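Local coordinates for protein probable eukaryotic D-amino acid tRNA deacylase, LMAJ005534AAA (Leishmania major, PDB 1TC5) that probably hydrolyses D-aminoacyl-tRNA, such as D-tyrosyl-tRNA(Tyr), to the free D-amino acid and tRNA, as a divergent homodimeric member of the DTD family, at residues E56-A61 / C130-V135. Sequence-based numbering, arbitrary orientation.
Sequences EALRHA and CHFVRV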
ATOM      1  N   GLU A  56      22.588 -14.595  -4.313  1.00 44.95           N
ATOM      2  CA  GLU A  56      23.093 -13.473  -5.116  1.00 44.32           C
ATOM      3  C   GLU A  56      21.930 -12.661  -5.680  1.00 42.03           C
ATOM      4  O   GLU A  56      22.015 -11.440  -5.767  1.00 46.05           O
ATOM      5  CB  GLU A  56      24.017 -13.948  -6.247  1.00 44.93           C
ATOM      6  N   ALA A  57      20.846 -13.352  -6.035  1.00 37.38           N
ATOM      7  CA  ALA A  57      19.620 -12.714  -6.504  1.00 36.17           C
ATOM      8  C   ALA A  57      18.833 -12.004  -5.380  1.00 34.37           C
ATOM      9  O   ALA A  57      18.271 -10.936  -5.609  1.00 30.41           O
ATOM     10  CB  ALA A  57      18.732 -13.738  -7.211  1.00 35.94           C
ATOM     11  N   LEU A  58      18.787 -12.588  -4.182  1.00 31.87           N
ATOM     12  CA  LEU A  58      18.153 -11.920  -3.041  1.00 30.41           C
ATOM     13  C   LEU A  58      18.900 -10.642  -2.660  1.00 25.97           C
ATOM     14  O   LEU A  58      18.277  -9.626  -2.371  1.00 27.10           O
ATOM     15  CB  LEU A  58      18.087 -12.826  -1.809  1.00 29.97           C
ATOM     16  CG  LEU A  58      16.838 -13.664  -1.546  1.00 32.67           C
ATOM     17  CD1 LEU A  58      17.014 -14.366  -0.210  1.00 34.76           C
ATOM     18  CD2 LEU A  58      15.540 -12.857  -1.557  1.00 34.33           C
ATOM     19  N   ARG A  59      20.222 -10.720  -2.641  1.00 24.96           N
ATOM     20  CA  ARG A  59      21.098  -9.588  -2.299  1.00 27.30           C
ATOM     21  C   ARG A  59      21.008  -8.486  -3.354  1.00 27.75           C
ATOM     22  O   ARG A  59      21.145  -7.295  -3.045  1.00 24.67           O
ATOM     23  CB  ARG A  59      22.558 -10.046  -2.205  1.00 28.85           C
ATOM     24  CG  ARG A  59      22.951 -10.666  -0.872  1.00 31.69           C
ATOM     25  CD  ARG A  59      24.465 -10.711  -0.625  1.00 34.01           C
ATOM     26  NE  ARG A  59      24.823 -11.638   0.456  1.00 32.00           N
ATOM     27  CZ  ARG A  59      25.122 -12.927   0.290  1.00 39.60           C
ATOM     28  NH1 ARG A  59      25.124 -13.486  -0.921  1.00 42.45           N
ATOM     29  NH2 ARG A  59      25.423 -13.672   1.349  1.00 43.12           N
ATOM     30  N   HIS A  60      20.812  -8.904  -4.601  1.00 28.21           N
ATOM     31  CA  HIS A  60      20.561  -7.971  -5.689  1.00 30.65           C
ATOM     32  C   HIS A  60      19.281  -7.211  -5.426  1.00 27.78           C
ATOM     33  O   HIS A  60      19.210  -6.017  -5.653  1.00 29.31           O
ATOM     34  CB  HIS A  60      20.438  -8.680  -7.054  1.00 32.98           C
ATOM     35  CG  HIS A  60      19.945  -7.787  -8.155  1.00 38.16           C
ATOM     36  ND1 HIS A  60      18.651  -7.826  -8.629  1.00 41.25           N
ATOM     37  CD2 HIS A  60      20.567  -6.806  -8.850  1.00 41.68           C
ATOM     38  CE1 HIS A  60      18.502  -6.920  -9.578  1.00 40.84           C
ATOM     39  NE2 HIS A  60      19.651  -6.289  -9.733  1.00 42.66           N
ATOM     40  N   ALA A  61      18.255  -7.912  -4.967  1.00 24.72           N
ATOM     41  CA  ALA A  61      16.982  -7.261  -4.717  1.00 22.92           C
ATOM     42  C   ALA A  61      17.076  -6.282  -3.556  1.00 19.01           C
ATOM     43  O   ALA A  61      16.390  -5.255  -3.560  1.00 18.37           O
ATOM     44  CB  ALA A  61      15.882  -8.277  -4.463  1.00 25.03           C
ATOM     45  N   CYS A 130      14.903 -10.603   5.028  1.00 12.84           N
ATOM     46  CA  CYS A 130      14.916  -9.745   6.200  1.00 15.32           C
ATOM     47  C   CYS A 130      16.306  -9.737   6.856  1.00 15.35           C
ATOM     48  O   CYS A 130      16.766  -8.687   7.305  1.00 15.91           O
ATOM     49  CB  CYS A 130      13.840 -10.174   7.212  1.00 16.12           C
ATOM     50  SG  CYS A 130      12.088  -9.995   6.664  1.00 18.49           S
ATOM     51  N   HIS A 131      16.955 -10.903   6.907  1.00 13.93           N
ATOM     52  CA  HIS A 131      18.341 -10.994   7.387  1.00 14.89           C
ATOM     53  C   HIS A 131      19.303 -10.071   6.598  1.00 15.39           C
ATOM     54  O   HIS A 131      20.113  -9.340   7.184  1.00 15.43           O
ATOM     55  CB  HIS A 131      18.817 -12.454   7.332  1.00 15.22           C
ATOM     56  CG  HIS A 131      20.289 -12.617   7.577  1.00 20.16           C
ATOM     57  ND1 HIS A 131      20.915 -12.117   8.700  1.00 23.53           N
ATOM     58  CD2 HIS A 131      21.259 -13.201   6.832  1.00 21.97           C
ATOM     59  CE1 HIS A 131      22.207 -12.396   8.641  1.00 19.24           C
ATOM     60  NE2 HIS A 131      22.442 -13.043   7.514  1.00 20.46           N
ATOM     61  N   PHE A 132      19.230 -10.134   5.268  1.00 15.85           N
ATOM     62  CA  PHE A 132      20.091  -9.346   4.403  1.00 15.31           C
ATOM     63  C   PHE A 132      19.858  -7.860   4.604  1.00 16.02           C
ATOM     64  O   PHE A 132      20.786  -7.085   4.523  1.00 16.08           O
ATOM     65  CB  PHE A 132      19.884  -9.723   2.929  1.00 16.18           C
ATOM     66  CG  PHE A 132      20.481 -11.053   2.524  1.00 23.32           C
ATOM     67  CD1 PHE A 132      21.524 -11.648   3.243  1.00 26.17           C
ATOM     68  CD2 PHE A 132      20.020 -11.695   1.375  1.00 25.33           C
ATOM     69  CE1 PHE A 132      22.072 -12.861   2.840  1.00 26.42           C
ATOM     70  CE2 PHE A 132      20.563 -12.912   0.969  1.00 25.60           C
ATOM     71  CZ  PHE A 132      21.601 -13.490   1.700  1.00 24.93           C
ATOM     72  N   VAL A 133      18.610  -7.457   4.848  1.00 18.37           N
ATOM     73  CA  VAL A 133      18.291  -6.037   5.060  1.00 16.81           C
ATOM     74  C   VAL A 133      18.879  -5.593   6.401  1.00 16.96           C
ATOM     75  O   VAL A 133      19.539  -4.567   6.480  1.00 18.30           O
ATOM     76  CB  VAL A 133      16.746  -5.758   4.961  1.00 17.45           C
ATOM     77  CG1 VAL A 133      16.375  -4.269   5.264  1.00 14.63           C
ATOM     78  CG2 VAL A 133      16.233  -6.132   3.574  1.00 14.09           C
ATOM     79  N   ARG A 134      18.673  -6.389   7.447  1.00 15.64           N
ATOM     80  CA  ARG A 134      19.272  -6.122   8.759  1.00 16.67           C
ATOM     81  C   ARG A 134      20.782  -5.904   8.652  1.00 17.23           C
ATOM     82  O   ARG A 134      21.326  -4.958   9.237  1.00 15.43           O
ATOM     83  CB  ARG A 134      19.041  -7.291   9.739  1.00 14.70           C
ATOM     84  CG  ARG A 134      17.640  -7.419  10.341  1.00 18.41           C
ATOM     85  CD  ARG A 134      17.499  -8.684  11.218  1.00 20.21           C
ATOM     86  NE  ARG A 134      16.275  -9.409  10.949  1.00 33.20           N
ATOM     87  CZ  ARG A 134      16.168 -10.720  10.845  1.00 39.33           C
ATOM     88  NH1 ARG A 134      17.223 -11.516  10.968  1.00 37.29           N
ATOM     89  NH2 ARG A 134      14.972 -11.244  10.612  1.00 46.73           N
ATOM     90  N   VAL A 135      21.443  -6.781   7.898  1.00 17.30           N
ATOM     91  CA  VAL A 135      22.897  -6.740   7.758  1.00 16.96           C
ATOM     92  C   VAL A 135      23.310  -5.465   7.013  1.00 18.32           C
ATOM     93  O   VAL A 135      24.229  -4.771   7.446  1.00 19.09           O
ATOM     94  CB  VAL A 135      23.432  -8.037   7.087  1.00 17.29           C
ATOM     95  CG1 VAL A 135      24.904  -7.925   6.719  1.00 20.99           C
ATOM     96  CG2 VAL A 135      23.217  -9.224   8.024  1.00 16.77           C
TER
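Leu58 meets Phe132 at the rim of the aromatic ring. Its CB lies in the ring plane, 3.7 Å from Phe132 CE2. The two side chains cross at about a right angle. Leu58 CD1 adds a looser touch, 4.0 Å from the same Phe132 CE2. Beyond this contact, Leu58 also packs on Ile53 and on Arg128 and Phe129, one turn before Phe132. Both Leu58 and Phe132 are buried.

The two segments belong to the helices 55-67 and 119-136 of the DTD fold, which pack beside each other next to the mixed beta-sheet. Val133, the neighbour of Phe132, touches Val169 of the sheet strand 169-171. Between the two segments the backbones come nearest at Arg59 and Phe132, whose CA atoms are 6.8 Å apart.

Arg59 follows Leu58 and takes one face of the same ring. Its CG forms a CH-pi contact, 3.9 Å from the centroid of the Phe132 ring and 17° off the ring normal. With chi1 at -83°, CG stands beside the backbone N, and the chain then runs extended to NE across the ring. The guanidinium ends just beyond the CE1-CZ side of the ring, with one of its faces toward Phe132 CZ; Arg59 CZ is 3.8 Å from Phe132 CZ. Its plane is tilted 34° from the ring, so this is not a flat stack. Arg59 is exposed while Phe132 is buried, consistent with the aliphatic part of Arg59 shielding this face of the ring from solvent. Outside the two segments, Phe132 also touches Asp55 and Val62 of the helix 55-67.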